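Local structure of N-alpha-acetyltransferase 35, NatC auxiliary subunit (Saccharomyces cerevisiae, 6YGA) at residues B[312-317]-B[347-352]. The protein serves as the auxiliary subunit of the NatC complex, which acetylates the N-terminal methionine of the L-A virus Gag protein. Sequence-based numbering, arbitrary orientation.
Sequences LVDKAE and FIRDDR
The guanidinium of Arg-349 and the carboxylate of Asp-314 lie nearly parallel, their planes 18° apart, and next to this pair CG2 of Val-313 meets the ring of Phe-347 obliquely. The guanidinium also makes cation-pi interactions with Tyr-240 and Phe-346. Both segments lie where helices of the TPR-like region give way to loops: 312-317, with its 3-10 turn, joins helices 298-311 and 319-328, whereas the other segment runs from the last residue of helix 337-347 into a type I beta turn from Arg-349 to Arg-352. Branched Val-313 suits the buried side, where its CG2 sits 4.0 Å from CE1 of Phe-347. The ring also stacks on Tyr-399 and meets Phe-343 and Phe-363, as befits a large aromatic group in an apolar core. Arginine can reach Asp-314 because its chain is extended from CG to NE, with CG anti to the carbonyl carbon (chi1 -64°). On the way, NE is hydrogen-bonded to the carbonyl oxygen of Phe-346. The hydrogen bond within the salt bridge is weak, with an N-H...O angle of 132°. Asp-314 OD1 also pairs with Lys-357, so two cations probably favour its ionised form. A water bridges the same two groups, donating to Asp-314 OD1 at 3.2 Å and accepting from Arg-349 NH1, while NH2 approaches OD1 directly at 3.3 Å.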
loop_
_atom_site.group_PDB
_atom_site.type_symbol
_atom_site.label_atom_id
_atom_site.label_comp_id
_atom_site.label_asym_id
_atom_site.label_seq_id
_atom_site.Cartn_x
_atom_site.Cartn_y
_atom_site.Cartn_z
ATOM N N LEU B 312 16.479 -14.926 -10.393
ATOM C CA LEU B 312 16.726 -15.031 -11.829
ATOM C C LEU B 312 17.450 -13.807 -12.371
ATOM O O LEU B 312 18.158 -13.905 -13.381
ATOM C CB LEU B 312 15.413 -15.227 -12.588
ATOM C CG LEU B 312 14.644 -16.533 -12.379
ATOM C CD1 LEU B 312 13.309 -16.502 -13.116
ATOM C CD2 LEU B 312 15.478 -17.722 -12.827
ATOM N N VAL B 313 17.286 -12.652 -11.721
ATOM C CA VAL B 313 17.891 -11.428 -12.228
ATOM C C VAL B 313 19.411 -11.488 -12.164
ATOM O O VAL B 313 20.087 -10.708 -12.845
ATOM C CB VAL B 313 17.357 -10.207 -11.458
ATOM C CG1 VAL B 313 18.001 -10.119 -10.082
ATOM C CG2 VAL B 313 17.585 -8.930 -12.254
ATOM N N ASP B 314 19.969 -12.405 -11.371
ATOM C CA ASP B 314 21.419 -12.548 -11.314
ATOM C C ASP B 314 21.987 -13.040 -12.641
ATOM O O ASP B 314 23.160 -12.794 -12.942
ATOM C CB ASP B 314 21.801 -13.493 -10.173
ATOM C CG ASP B 314 23.298 -13.620 -9.994
ATOM O OD1 ASP B 314 23.951 -12.604 -9.673
ATOM O OD2 ASP B 314 23.823 -14.739 -10.171
ATOM N N LYS B 315 21.171 -13.710 -13.453
ATOM C CA LYS B 315 21.605 -14.247 -14.737
ATOM C C LYS B 315 21.604 -13.213 -15.854
ATOM O O LYS B 315 21.912 -13.563 -16.999
ATOM C CB LYS B 315 20.710 -15.423 -15.136
ATOM C CG LYS B 315 20.832 -16.634 -14.229
ATOM C CD LYS B 315 19.535 -17.427 -14.196
ATOM C CE LYS B 315 19.043 -17.757 -15.594
ATOM N NZ LYS B 315 17.714 -18.428 -15.556
ATOM N N ALA B 316 21.262 -11.962 -15.558
ATOM C CA ALA B 316 21.175 -10.946 -16.596
ATOM C C ALA B 316 22.556 -10.606 -17.138
ATOM O O ALA B 316 23.528 -10.488 -16.386
ATOM C CB ALA B 316 20.499 -9.689 -16.054
ATOM N N GLU B 317 22.637 -10.455 -18.457
ATOM C CA GLU B 317 23.880 -10.120 -19.132
ATOM C C GLU B 317 23.845 -8.753 -19.798
ATOM O O GLU B 317 24.812 -8.385 -20.475
ATOM C CB GLU B 317 24.224 -11.194 -20.173
ATOM C CG GLU B 317 24.830 -12.468 -19.596
ATOM C CD GLU B 317 26.144 -12.220 -18.873
ATOM O OE1 GLU B 317 26.199 -12.425 -17.642
ATOM O OE2 GLU B 317 27.124 -11.816 -19.536
ATOM N N PHE B 347 19.478 -6.912 -5.704
ATOM C CA PHE B 347 19.884 -6.221 -6.923
ATOM C C PHE B 347 20.936 -5.155 -6.634
ATOM O O PHE B 347 21.918 -5.031 -7.374
ATOM C CB PHE B 347 18.651 -5.608 -7.591
ATOM C CG PHE B 347 18.892 -5.089 -8.977
ATOM C CD1 PHE B 347 19.146 -5.958 -10.025
ATOM C CD2 PHE B 347 18.829 -3.730 -9.239
ATOM C CE1 PHE B 347 19.358 -5.477 -11.307
ATOM C CE2 PHE B 347 19.037 -3.246 -10.516
ATOM C CZ PHE B 347 19.302 -4.121 -11.551
ATOM N N ILE B 348 20.746 -4.387 -5.564
ATOM C CA ILE B 348 21.668 -3.338 -5.143
ATOM C C ILE B 348 22.334 -3.827 -3.866
ATOM O O ILE B 348 21.691 -3.889 -2.810
ATOM C CB ILE B 348 20.942 -2.006 -4.923
ATOM C CG1 ILE B 348 20.131 -1.641 -6.168
ATOM C CG2 ILE B 348 21.925 -0.905 -4.568
ATOM C CD1 ILE B 348 19.288 -0.398 -6.011
ATOM N N ARG B 349 23.621 -4.160 -3.951
ATOM C CA ARG B 349 24.272 -4.995 -2.954
ATOM C C ARG B 349 25.138 -4.173 -1.995
ATOM O O ARG B 349 25.200 -2.943 -2.058
ATOM C CB ARG B 349 25.085 -6.086 -3.651
ATOM C CG ARG B 349 24.219 -7.043 -4.451
ATOM C CD ARG B 349 25.002 -8.222 -4.988
ATOM N NE ARG B 349 24.109 -9.170 -5.644
ATOM C CZ ARG B 349 24.502 -10.285 -6.251
ATOM N NH1 ARG B 349 25.788 -10.610 -6.296
ATOM N NH2 ARG B 349 23.602 -11.079 -6.815
ATOM N N ASP B 350 25.822 -4.886 -1.092
ATOM C CA ASP B 350 26.519 -4.237 0.015
ATOM C C ASP B 350 27.675 -3.374 -0.470
ATOM O O ASP B 350 27.875 -2.259 0.026
ATOM C CB ASP B 350 27.029 -5.287 1.002
ATOM C CG ASP B 350 25.919 -5.917 1.809
ATOM O OD1 ASP B 350 24.927 -5.219 2.107
ATOM O OD2 ASP B 350 26.041 -7.112 2.150
ATOM N N ASP B 351 28.458 -3.874 -1.427
ATOM C CA ASP B 351 29.647 -3.178 -1.903
ATOM C C ASP B 351 29.333 -2.059 -2.889
ATOM O O ASP B 351 30.203 -1.704 -3.694
ATOM C CB ASP B 351 30.620 -4.178 -2.531
ATOM C CG ASP B 351 29.968 -5.036 -3.594
ATOM O OD1 ASP B 351 28.722 -5.107 -3.620
ATOM O OD2 ASP B 351 30.702 -5.648 -4.399
ATOM N N ARG B 352 28.123 -1.501 -2.832
ATOM C CA ARG B 352 27.707 -0.416 -3.719
ATOM C C ARG B 352 27.875 -0.810 -5.186
ATOM O O ARG B 352 28.374 -0.039 -6.009
ATOM C CB ARG B 352 28.465 0.875 -3.404
ATOM C CG ARG B 352 28.235 1.395 -1.994
ATOM C CD ARG B 352 28.767 2.810 -1.815
ATOM N NE ARG B 352 27.883 3.815 -2.401
ATOM C CZ ARG B 352 28.075 4.392 -3.584
ATOM N NH1 ARG B 352 29.129 4.069 -4.323
ATOM N NH2 ARG B 352 27.214 5.298 -4.028
HETATM O O HOH W 1 25.594 -13.758 -7.124
#